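Local coordinates for protein SAM dependent methyltransferase (PDB 2IGT) that binds S-adenosylmethionine and probably transfers its methyl group to an acceptor substrate, at residues 217-220 with 225-228; 257-262 with 292-297; 46-49 with 55-58; 74-79 with 315-320. One frame throughout, in Å; residues are numbered along the deposited sequence.

How the contacts relate
The four contacts form two clusters on opposite sides of the chain's centre. Contacts 3 and 4, first to open along the chain, lie with centres 8 Å apart; Asp49 of the hairpin hydrogen-bonds the backbone of the loop that contact 4 ties to strand 318-328. Contact 4 spans most of the sequence, and contacts 1 and 2 fall within that span. These two, centred 12 Å apart, lie among the helices and loops flanking the mixed eight-stranded sheet of the methyltransferase domain and meet through Tyr226 N and Ile261 O. Contact centres in different clusters lie 38 to 42 Å apart. Because strand 318-328 belongs to that sheet, contact 4 couples the smaller hairpin sheet to the domain binding S-adenosylmethionine.

Contact 1. Residues 217-220 with 225-228; sequences QREE and TYDI
Tyr226 reaches back to the helix that precedes it and gives its phenolic hydrogen to Glu219, with 2.6 Å from Tyr226 OH to Glu219 OE1. This bond is the tight part of an otherwise slender contact: just 82 Å² is buried, nearly all of it by these two side chains. Glu219 OE1 lies at the edge of the phenol, near the ring plane, 3.5 Å from Tyr226 CE2. Seen from the acid, the hydroxyl arrives on the anti side of OE1 and 35° out of the carboxylate plane, and the ring and carboxylate planes are 51° apart. A bend at chi2 of Glu219 (-64°) folds its chain and lets the two side chains cross at about a right angle. The other oxygen, OE2, is salt-bridged to Arg222, which limits rotation of the carboxylate; the nearby positive charge probably helps keep it ionised.

The flanks are looser. Thr225 and Glu220 direct their CB atoms away from each other's segment, while Gln217 and Arg218 look outward to a second subunit, where Gln217 NE2 bonds Phe103 O of that neighbouring chain. A glycerol molecule, probably from the crystallisation liquor, sits about 5 Å from the Glu219 side chain.

Helix 212-222 is the crossover between parallel strands 205-208 and 228-231 of a class I methyltransferase sheet, and the bond spans the turn leading out of it. Beneath, the Tyr226 ring packs on Lys156 and Leu158 of strand 156-160, with helix 247-260 against the helix's other flank at Gln217 and Glu220.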
loop_
_atom_site.group_PDB
_atom_site.type_symbol
_atom_site.label_atom_id
_atom_site.label_comp_id
_atom_site.label_asym_id
_atom_site.label_seq_id
_atom_site.Cartn_x
_atom_site.Cartn_y
_atom_site.Cartn_z
ATOM N N GLN A 217 -6.172 -24.227 -11.162
ATOM C CA GLN A 217 -5.101 -25.019 -11.804
ATOM C C GLN A 217 -4.597 -26.116 -10.880
ATOM O O GLN A 217 -4.318 -27.239 -11.332
ATOM C CB GLN A 217 -3.927 -24.156 -12.314
ATOM C CG GLN A 217 -3.248 -24.871 -13.498
ATOM C CD GLN A 217 -1.978 -24.219 -14.027
ATOM O OE1 GLN A 217 -1.565 -23.132 -13.595
ATOM N NE2 GLN A 217 -1.357 -24.889 -14.991
ATOM N N ARG A 218 -4.484 -25.801 -9.592
ATOM C CA ARG A 218 -4.156 -26.811 -8.584
ATOM C C ARG A 218 -5.236 -27.882 -8.447
ATOM O O ARG A 218 -4.903 -29.065 -8.280
ATOM C CB ARG A 218 -3.793 -26.149 -7.242
ATOM C CG ARG A 218 -2.420 -25.422 -7.369
ATOM C CD ARG A 218 -1.971 -24.643 -6.116
ATOM N NE ARG A 218 -0.678 -23.988 -6.395
ATOM C CZ ARG A 218 0.015 -23.259 -5.520
ATOM N NH1 ARG A 218 -0.441 -23.088 -4.273
ATOM N NH2 ARG A 218 1.181 -22.711 -5.888
ATOM N N GLU A 219 -6.513 -27.473 -8.506
ATOM C CA GLU A 219 -7.637 -28.443 -8.572
ATOM C C GLU A 219 -7.518 -29.361 -9.792
ATOM O O GLU A 219 -7.710 -30.575 -9.699
ATOM C CB GLU A 219 -8.996 -27.714 -8.618
ATOM C CG GLU A 219 -9.348 -27.035 -7.300
ATOM C CD GLU A 219 -9.537 -28.049 -6.172
ATOM O OE1 GLU A 219 -10.690 -28.470 -5.975
ATOM O OE2 GLU A 219 -8.545 -28.402 -5.499
ATOM N N GLU A 220 -7.185 -28.777 -10.940
ATOM C CA GLU A 220 -7.008 -29.560 -12.148
ATOM C C GLU A 220 -5.887 -30.581 -11.955
ATOM O O GLU A 220 -6.041 -31.755 -12.328
ATOM C CB GLU A 220 -6.735 -28.679 -13.378
ATOM C CG GLU A 220 -6.625 -29.525 -14.649
ATOM C CD GLU A 220 -6.212 -28.745 -15.898
ATOM O OE1 GLU A 220 -5.824 -27.558 -15.773
ATOM O OE2 GLU A 220 -6.246 -29.354 -16.997
ATOM N N THR A 225 -13.165 -32.429 -9.372
ATOM C CA THR A 225 -14.271 -32.011 -10.245
ATOM C C THR A 225 -15.429 -31.417 -9.457
ATOM O O THR A 225 -15.600 -31.716 -8.283
ATOM C CB THR A 225 -14.814 -33.156 -11.147
ATOM O OG1 THR A 225 -15.314 -34.210 -10.326
ATOM C CG2 THR A 225 -13.718 -33.729 -12.099
ATOM N N TYR A 226 -16.207 -30.566 -10.125
ATOM C CA TYR A 226 -17.379 -29.907 -9.551
ATOM C C TYR A 226 -18.551 -30.041 -10.515
ATOM O O TYR A 226 -18.375 -30.109 -11.742
ATOM C CB TYR A 226 -17.092 -28.407 -9.340
ATOM C CG TYR A 226 -15.971 -28.147 -8.356
ATOM C CD1 TYR A 226 -16.255 -27.938 -7.019
ATOM C CD2 TYR A 226 -14.616 -28.150 -8.768
ATOM C CE1 TYR A 226 -15.252 -27.685 -6.100
ATOM C CE2 TYR A 226 -13.588 -27.918 -7.844
ATOM C CZ TYR A 226 -13.934 -27.669 -6.503
ATOM O OH TYR A 226 -12.977 -27.429 -5.529
ATOM N N ASP A 227 -19.745 -30.084 -9.951
ATOM C CA ASP A 227 -20.969 -30.219 -10.733
ATOM C C ASP A 227 -21.446 -28.868 -11.235
ATOM O O ASP A 227 -22.073 -28.777 -12.306
ATOM C CB ASP A 227 -22.043 -30.878 -9.888
ATOM C CG ASP A 227 -21.613 -32.252 -9.391
ATOM O OD1 ASP A 227 -21.394 -33.155 -10.226
ATOM O OD2 ASP A 227 -21.460 -32.418 -8.165
ATOM N N ILE A 228 -21.187 -27.825 -10.448
ATOM C CA ILE A 228 -21.523 -26.461 -10.867
ATOM C C ILE A 228 -20.354 -25.546 -10.561
ATOM O O ILE A 228 -19.769 -25.617 -9.469
ATOM C CB ILE A 228 -22.851 -25.923 -10.199
ATOM C CG1 ILE A 228 -24.050 -26.810 -10.615
ATOM C CG2 ILE A 228 -23.053 -24.383 -10.507
ATOM C CD1 ILE A 228 -25.396 -26.473 -9.951
#

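Contact 2. Residues 257-262 with 292-297; sequences ICREIL and RGAGGV
Arg259, Arg292 and Ala294 account for almost all of the 124 Å² buried here, and Arg259 alone contributes more than half. Its side chain runs straight out from the last turn of its helix: CG is anti to the backbone N (chi1 174°) and the chain stays extended to NE, carrying the guanidinium across to the opposite loop. There the carbonyl oxygen of Arg292 lies at the edge of the group, in its plane. Arg259 NH1 stands 2.8 Å from Arg292 O, with an angle of 154° at the hydrogen, and approaches the carbonyl from a direction tilted 31° out of its plane. A weak second bond, 3.2 Å from Arg259 NH2 to Arg292 O, helps to fix the rotation of the guanidinium.

Ala294 supplies apolar cover. Ala294 CB sits over one guanidinium face, offset toward the rim, 3.7 Å from Arg259 NH2.

Arg292 contributes its backbone; its own charged end leads elsewhere, to Glu289 through NE and to the carbonyl of Gly26 through NH1. The two guanidinium groups thus have different partners. Arg259 NH1 also bonds Thr290 O, so one nitrogen collects two carbonyls at the C-terminal end of helix 280-290, one from its last residue and one from the loop that follows, a helix end whose dipole would probably welcome a positive charge.

The contact therefore joins the C-terminal ends of two crossover helices, 247-260 and 280-290. On its inner side helix 247-260 packs against strand 228-231 through Cys258 and against helix 212-222 through Ile257, while the glycine-rich loop runs on into strand 297-306.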
loop_
_atom_site.group_PDB
_atom_site.type_symbol
_atom_site.label_atom_id
_atom_site.label_comp_id
_atom_site.label_asym_id
_atom_site.label_seq_id
_atom_site.Cartn_x
_atom_site.Cartn_y
_atom_site.Cartn_z
ATOM N N ILE A 257 -9.602 -24.161 -17.867
ATOM C CA ILE A 257 -9.341 -24.940 -16.648
ATOM C C ILE A 257 -10.675 -25.298 -15.991
ATOM O O ILE A 257 -10.865 -26.446 -15.563
ATOM C CB ILE A 257 -8.426 -24.200 -15.662
ATOM C CG1 ILE A 257 -7.027 -23.977 -16.256
ATOM C CG2 ILE A 257 -8.273 -24.993 -14.333
ATOM C CD1 ILE A 257 -6.246 -22.926 -15.455
ATOM N N CYS A 258 -11.603 -24.333 -15.906
ATOM C CA CYS A 258 -12.950 -24.653 -15.391
ATOM C C CYS A 258 -13.552 -25.851 -16.106
ATOM O O CYS A 258 -14.118 -26.755 -15.463
ATOM C CB CYS A 258 -13.906 -23.453 -15.510
ATOM S SG CYS A 258 -13.579 -22.166 -14.344
ATOM N N ARG A 259 -13.463 -25.871 -17.430
ATOM C CA ARG A 259 -13.980 -27.024 -18.160
ATOM C C ARG A 259 -13.330 -28.332 -17.713
ATOM O O ARG A 259 -14.028 -29.351 -17.519
ATOM C CB ARG A 259 -13.797 -26.858 -19.662
ATOM C CG ARG A 259 -14.194 -28.128 -20.402
ATOM C CD ARG A 259 -14.227 -27.917 -21.867
ATOM N NE ARG A 259 -14.602 -29.166 -22.527
ATOM C CZ ARG A 259 -14.786 -29.292 -23.838
ATOM N NH1 ARG A 259 -14.640 -28.234 -24.632
ATOM N NH2 ARG A 259 -15.109 -30.486 -24.354
ATOM N N GLU A 260 -12.003 -28.299 -17.552
ATOM C CA GLU A 260 -11.247 -29.481 -17.107
ATOM C C GLU A 260 -11.611 -29.947 -15.685
ATOM O O GLU A 260 -11.371 -31.089 -15.341
ATOM C CB GLU A 260 -9.728 -29.242 -17.246
ATOM C CG GLU A 260 -9.255 -29.130 -18.693
ATOM C CD GLU A 260 -9.660 -30.337 -19.514
ATOM O OE1 GLU A 260 -9.186 -31.440 -19.203
ATOM O OE2 GLU A 260 -10.481 -30.193 -20.450
ATOM N N ILE A 261 -12.214 -29.079 -14.887
ATOM C CA ILE A 261 -12.665 -29.463 -13.540
ATOM C C ILE A 261 -14.201 -29.578 -13.398
ATOM O O ILE A 261 -14.724 -29.580 -12.290
ATOM C CB ILE A 261 -12.012 -28.602 -12.395
ATOM C CG1 ILE A 261 -12.315 -27.093 -12.552
ATOM C CG2 ILE A 261 -10.511 -28.825 -12.379
ATOM C CD1 ILE A 261 -12.058 -26.257 -11.289
ATOM N N LEU A 262 -14.914 -29.657 -14.526
ATOM C CA LEU A 262 -16.334 -30.046 -14.503
ATOM C C LEU A 262 -16.483 -31.552 -14.426
ATOM O O LEU A 262 -15.796 -32.296 -15.134
ATOM C CB LEU A 262 -17.095 -29.510 -15.724
ATOM C CG LEU A 262 -17.297 -27.987 -15.780
ATOM C CD1 LEU A 262 -17.793 -27.588 -17.179
ATOM C CD2 LEU A 262 -18.272 -27.491 -14.682
ATOM N N ARG A 292 -16.467 -26.273 -26.778
ATOM C CA ARG A 292 -16.519 -26.993 -28.069
ATOM C C ARG A 292 -16.459 -28.506 -27.836
ATOM O O ARG A 292 -15.603 -28.989 -27.116
ATOM C CB ARG A 292 -15.375 -26.568 -28.998
ATOM C CG ARG A 292 -15.435 -27.279 -30.376
ATOM C CD ARG A 292 -14.336 -26.853 -31.350
ATOM N NE ARG A 292 -14.524 -25.512 -31.908
ATOM C CZ ARG A 292 -15.257 -25.235 -32.982
ATOM N NH1 ARG A 292 -15.910 -26.200 -33.614
ATOM N NH2 ARG A 292 -15.358 -23.987 -33.408
ATOM N N GLY A 293 -17.393 -29.246 -28.425
ATOM C CA GLY A 293 -17.399 -30.702 -28.305
ATOM C C GLY A 293 -18.072 -31.230 -27.050
ATOM O O GLY A 293 -18.262 -32.434 -26.922
ATOM N N ALA A 294 -18.437 -30.347 -26.125
ATOM C CA ALA A 294 -19.072 -30.760 -24.865
ATOM C C ALA A 294 -20.603 -30.929 -24.956
ATOM O O ALA A 294 -21.246 -31.361 -24.003
ATOM C CB ALA A 294 -18.705 -29.778 -23.749
ATOM N N GLY A 295 -21.181 -30.616 -26.109
ATOM C CA GLY A 295 -22.635 -30.601 -26.261
ATOM C C GLY A 295 -23.309 -29.510 -25.427
ATOM O O GLY A 295 -22.674 -28.542 -25.006
ATOM N N GLY A 296 -24.607 -29.682 -25.189
ATOM C CA GLY A 296 -25.369 -28.754 -24.368
ATOM C C GLY A 296 -25.649 -27.413 -25.036
ATOM O O GLY A 296 -25.726 -27.315 -26.259
ATOM N N VAL A 297 -25.824 -26.379 -24.220
ATOM C CA VAL A 297 -26.282 -25.075 -24.714
ATOM C C VAL A 297 -25.645 -23.946 -23.908
ATOM O O VAL A 297 -25.454 -24.072 -22.692
ATOM C CB VAL A 297 -27.833 -24.960 -24.689
ATOM C CG1 VAL A 297 -28.358 -25.151 -23.272
ATOM C CG2 VAL A 297 -28.336 -23.622 -25.280
#

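Contact 3. Residues 46-49 with 55-58; sequences HLID and KLEQ
His46 and Gln58 open the backbone ladder between these antiparallel strands as a hydrogen-bonded pair: His46 O receives Gln58 N at 2.9 Å, nearly straight at the hydrogen (174°), and His46 N returns a longer bond of 3.2 Å to Gln58 O. Leu47 and Glu57 follow as a non-hydrogen-bonded pair, where Glu57 CA makes a CA-H...O contact with His46 O. Beyond them the register slips by one residue. Ile48 N lies 2.8 Å from Leu56 O, while Asp49 N makes a weak bond to the same oxygen; Leu56 N in turn is held 2.8 Å from Asp49 O.

Two residues facing one, with Ile48 drawn into near-helical backbone angles, make this a classic beta bulge. It lies in the hairpin of strands 45-51 and 54-59, at the margin of the chain's five-stranded sheet, and it turns the Ile48 side chain toward the partner strand.

Apolar packing follows from that turn. Ile48 CG2 meets Leu56 CD2 at 3.8 Å, and Ile48 CD1 lies against CB of Gln58. Across the sheet, on the face of Leu47 and Glu57, Leu47 CD1 rests 3.9 Å from Lys55 CB and also touches Glu57 CG, its side chain crossing that of Lys55 at about a right angle.

One aromatic contact is CH-pi: Gln58 CB stands over a His46 ring face, offset toward the rim and 4.2 Å from the centroid, with the two side chains side by side. The polar ends find partners beyond the two strands: Asp49 in Trp82 and the amides of Leu76 and Val77, Lys55 in Glu68, Glu57 in Arg66 and Gln58 in Arg63.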
loop_
_atom_site.group_PDB
_atom_site.type_symbol
_atom_site.label_atom_id
_atom_site.label_comp_id
_atom_site.label_asym_id
_atom_site.label_seq_id
_atom_site.Cartn_x
_atom_site.Cartn_y
_atom_site.Cartn_z
ATOM N N HIS A 46 -35.262 -3.364 -3.672
ATOM C CA HIS A 46 -35.685 -2.934 -4.996
ATOM C C HIS A 46 -35.133 -1.577 -5.371
ATOM O O HIS A 46 -34.755 -0.774 -4.513
ATOM C CB HIS A 46 -37.193 -2.984 -5.172
ATOM C CG HIS A 46 -37.919 -2.083 -4.246
ATOM N ND1 HIS A 46 -38.262 -2.461 -2.965
ATOM C CD2 HIS A 46 -38.369 -0.817 -4.408
ATOM C CE1 HIS A 46 -38.894 -1.456 -2.373
ATOM N NE2 HIS A 46 -38.975 -0.449 -3.229
ATOM N N LEU A 47 -35.084 -1.353 -6.672
ATOM C CA LEU A 47 -34.648 -0.088 -7.238
ATOM C C LEU A 47 -35.876 0.799 -7.315
ATOM O O LEU A 47 -36.807 0.495 -8.066
ATOM C CB LEU A 47 -34.087 -0.339 -8.635
ATOM C CG LEU A 47 -33.737 0.897 -9.480
ATOM C CD1 LEU A 47 -32.613 1.679 -8.802
ATOM C CD2 LEU A 47 -33.304 0.404 -10.876
ATOM N N ILE A 48 -35.895 1.851 -6.502
ATOM C CA ILE A 48 -37.034 2.774 -6.437
ATOM C C ILE A 48 -37.075 3.688 -7.644
ATOM O O ILE A 48 -38.119 3.811 -8.274
ATOM C CB ILE A 48 -37.033 3.600 -5.117
ATOM C CG1 ILE A 48 -37.201 2.643 -3.930
ATOM C CG2 ILE A 48 -38.207 4.626 -5.096
ATOM C CD1 ILE A 48 -36.845 3.273 -2.632
ATOM N N ASP A 49 -35.923 4.280 -7.997
ATOM C CA ASP A 49 -35.866 5.321 -9.024
ATOM C C ASP A 49 -34.402 5.490 -9.395
ATOM O O ASP A 49 -33.524 4.980 -8.698
ATOM C CB ASP A 49 -36.444 6.654 -8.479
ATOM C CG ASP A 49 -36.750 7.684 -9.581
ATOM O OD1 ASP A 49 -37.051 7.313 -10.752
ATOM O OD2 ASP A 49 -36.731 8.894 -9.244
ATOM N N LYS A 55 -28.834 6.463 -8.509
ATOM C CA LYS A 55 -29.922 5.501 -8.300
ATOM C C LYS A 55 -30.352 5.536 -6.824
ATOM O O LYS A 55 -29.533 5.836 -5.945
ATOM C CB LYS A 55 -29.516 4.087 -8.740
ATOM C CG LYS A 55 -28.289 3.511 -7.989
ATOM C CD LYS A 55 -27.835 2.197 -8.626
ATOM C CE LYS A 55 -26.509 1.717 -8.069
ATOM N NZ LYS A 55 -25.955 0.569 -8.928
ATOM N N LEU A 56 -31.641 5.268 -6.598
ATOM C CA LEU A 56 -32.288 5.300 -5.286
ATOM C C LEU A 56 -32.791 3.900 -5.003
ATOM O O LEU A 56 -33.686 3.408 -5.692
ATOM C CB LEU A 56 -33.468 6.283 -5.304
ATOM C CG LEU A 56 -34.330 6.377 -4.039
ATOM C CD1 LEU A 56 -33.453 6.943 -2.890
ATOM C CD2 LEU A 56 -35.538 7.261 -4.271
ATOM N N GLU A 57 -32.220 3.250 -4.000
ATOM C CA GLU A 57 -32.485 1.819 -3.785
ATOM C C GLU A 57 -32.961 1.591 -2.362
ATOM O O GLU A 57 -32.576 2.335 -1.465
ATOM C CB GLU A 57 -31.215 0.989 -3.997
ATOM C CG GLU A 57 -30.604 1.100 -5.377
ATOM C CD GLU A 57 -29.169 0.677 -5.371
ATOM O OE1 GLU A 57 -28.303 1.464 -4.897
ATOM O OE2 GLU A 57 -28.913 -0.449 -5.820
ATOM N N GLN A 58 -33.793 0.568 -2.153
ATOM C CA GLN A 58 -34.148 0.145 -0.796
ATOM C C GLN A 58 -33.431 -1.178 -0.510
ATOM O O GLN A 58 -33.554 -2.109 -1.293
ATOM C CB GLN A 58 -35.679 -0.012 -0.665
ATOM C CG GLN A 58 -36.226 -0.182 0.770
ATOM C CD GLN A 58 -36.227 1.119 1.581
ATOM O OE1 GLN A 58 -36.263 2.225 1.024
ATOM N NE2 GLN A 58 -36.189 0.987 2.908
#

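Contact 4. Residues 74-79 with 315-320; sequences RPLVPD and PGRVLS
Arg317 stretches over to loop 74-79, and its side chain carries the contact. From CB, directed toward that loop, the chain bends at chi2 (85°) and again at chi3 (51°), which brings one face of the guanidinium against Leu76. CD is the first atom to meet it, 4.1 Å from Leu76 CD1. NE comes closer to the same methyl while pairing with Glu307 in a salt bridge. The leucine comes nearest at CZ: Leu76 CD1 stands 3.4 Å from Arg317 CZ, directly over the centre of the guanidinium face. The tip ends in a two-nitrogen grip on one acceptor, with 2.8 Å from Arg317 NH1 to Arg74 O and 2.9 Å from Arg317 NH2 to Arg74 O. Both bonds lie close to the guanidinium plane, and Pro75 CA is met along the same edge, near NH2.

The two bonds converging on a single carbonyl fix the rotation of the guanidinium and hold its flat face against the leucine methyl. A weak, long ion pair links NH2 to Asp49, so the charge probably sees acids at Glu307 and Asp49 as well as the carbonyl, which would help it tie the loop before helix 79-83 to the start of strand 318-328.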
loop_
_atom_site.group_PDB
_atom_site.type_symbol
_atom_site.label_atom_id
_atom_site.label_comp_id
_atom_site.label_asym_id
_atom_site.label_seq_id
_atom_site.Cartn_x
_atom_site.Cartn_y
_atom_site.Cartn_z
ATOM N N ARG A 74 -33.980 10.827 -16.646
ATOM C CA ARG A 74 -34.482 11.620 -15.526
ATOM C C ARG A 74 -35.111 10.757 -14.431
ATOM O O ARG A 74 -35.713 9.727 -14.724
ATOM C CB ARG A 74 -35.542 12.606 -16.023
ATOM C CG ARG A 74 -35.137 14.063 -15.924
ATOM C CD ARG A 74 -36.144 14.977 -16.622
ATOM N NE ARG A 74 -35.840 15.130 -18.043
ATOM C CZ ARG A 74 -36.479 14.500 -19.021
ATOM N NH1 ARG A 74 -37.477 13.673 -18.739
ATOM N NH2 ARG A 74 -36.118 14.697 -20.284
ATOM N N PRO A 75 -34.983 11.186 -13.166
ATOM C CA PRO A 75 -35.695 10.507 -12.066
ATOM C C PRO A 75 -37.206 10.743 -12.205
ATOM O O PRO A 75 -37.620 11.820 -12.643
ATOM C CB PRO A 75 -35.174 11.221 -10.805
ATOM C CG PRO A 75 -33.900 11.872 -11.233
ATOM C CD PRO A 75 -34.137 12.289 -12.662
ATOM N N LEU A 76 -38.016 9.743 -11.883
ATOM C CA LEU A 76 -39.469 9.876 -12.016
ATOM C C LEU A 76 -40.222 9.938 -10.682
ATOM O O LEU A 76 -41.441 10.070 -10.670
ATOM C CB LEU A 76 -40.009 8.724 -12.851
ATOM C CG LEU A 76 -39.543 8.657 -14.314
ATOM C CD1 LEU A 76 -40.078 7.380 -14.950
ATOM C CD2 LEU A 76 -39.961 9.913 -15.105
ATOM N N VAL A 77 -39.504 9.823 -9.571
ATOM C CA VAL A 77 -40.110 9.845 -8.236
ATOM C C VAL A 77 -39.728 11.234 -7.658
ATOM O O VAL A 77 -38.614 11.695 -7.922
ATOM C CB VAL A 77 -39.548 8.669 -7.357
ATOM C CG1 VAL A 77 -40.057 8.754 -5.957
ATOM C CG2 VAL A 77 -39.965 7.256 -7.943
ATOM N N PRO A 78 -40.630 11.893 -6.885
ATOM C CA PRO A 78 -40.349 13.267 -6.425
ATOM C C PRO A 78 -39.072 13.408 -5.583
ATOM O O PRO A 78 -38.643 12.463 -4.913
ATOM C CB PRO A 78 -41.605 13.635 -5.600
ATOM C CG PRO A 78 -42.705 12.740 -6.158
ATOM C CD PRO A 78 -41.959 11.434 -6.417
ATOM N N ASP A 79 -38.515 14.616 -5.616
ATOM C CA ASP A 79 -37.307 14.975 -4.869
ATOM C C ASP A 79 -37.418 14.612 -3.386
ATOM O O ASP A 79 -36.494 14.031 -2.818
ATOM C CB ASP A 79 -37.007 16.479 -5.019
ATOM C CG ASP A 79 -36.419 16.849 -6.396
ATOM O OD1 ASP A 79 -36.173 15.969 -7.252
ATOM O OD2 ASP A 79 -36.186 18.052 -6.617
ATOM N N PRO A 315 -43.538 -1.362 -12.930
ATOM C CA PRO A 315 -42.449 -1.513 -13.923
ATOM C C PRO A 315 -42.011 -0.167 -14.545
ATOM O O PRO A 315 -42.856 0.628 -15.001
ATOM C CB PRO A 315 -43.044 -2.464 -14.980
ATOM C CG PRO A 315 -44.543 -2.412 -14.771
ATOM C CD PRO A 315 -44.753 -2.120 -13.310
ATOM N N GLY A 316 -40.700 0.094 -14.504
ATOM C CA GLY A 316 -40.141 1.360 -14.972
ATOM C C GLY A 316 -39.040 1.061 -15.967
ATOM O O GLY A 316 -39.181 0.143 -16.791
ATOM N N ARG A 317 -37.941 1.810 -15.867
ATOM C CA ARG A 317 -36.809 1.670 -16.778
ATOM C C ARG A 317 -35.917 0.484 -16.397
ATOM O O ARG A 317 -35.878 0.079 -15.234
ATOM C CB ARG A 317 -35.931 2.931 -16.761
ATOM C CG ARG A 317 -36.378 4.105 -17.687
ATOM C CD ARG A 317 -37.421 4.996 -17.043
ATOM N NE ARG A 317 -37.061 5.476 -15.702
ATOM C CZ ARG A 317 -36.744 6.736 -15.384
ATOM N NH1 ARG A 317 -36.713 7.701 -16.305
ATOM N NH2 ARG A 317 -36.473 7.038 -14.117
ATOM N N VAL A 318 -35.144 0.013 -17.379
ATOM C CA VAL A 318 -34.188 -1.086 -17.225
ATOM C C VAL A 318 -32.815 -0.496 -16.881
ATOM O O VAL A 318 -32.330 0.400 -17.586
ATOM C CB VAL A 318 -34.127 -1.918 -18.565
ATOM C CG1 VAL A 318 -32.979 -2.890 -18.600
ATOM C CG2 VAL A 318 -35.454 -2.663 -18.815
ATOM N N LEU A 319 -32.211 -0.988 -15.798
ATOM C CA LEU A 319 -30.828 -0.710 -15.464
ATOM C C LEU A 319 -30.005 -1.989 -15.639
ATOM O O LEU A 319 -30.106 -2.922 -14.836
ATOM C CB LEU A 319 -30.683 -0.201 -14.031
ATOM C CG LEU A 319 -29.238 0.065 -13.565
ATOM C CD1 LEU A 319 -28.520 1.128 -14.446
ATOM C CD2 LEU A 319 -29.235 0.494 -12.098
ATOM N N SER A 320 -29.211 -2.036 -16.699
ATOM C CA SER A 320 -28.417 -3.212 -16.967
ATOM C C SER A 320 -27.166 -3.168 -16.079
ATOM O O SER A 320 -26.486 -2.140 -16.015
ATOM C CB SER A 320 -28.052 -3.251 -18.442
ATOM O OG SER A 320 -27.247 -4.369 -18.730
#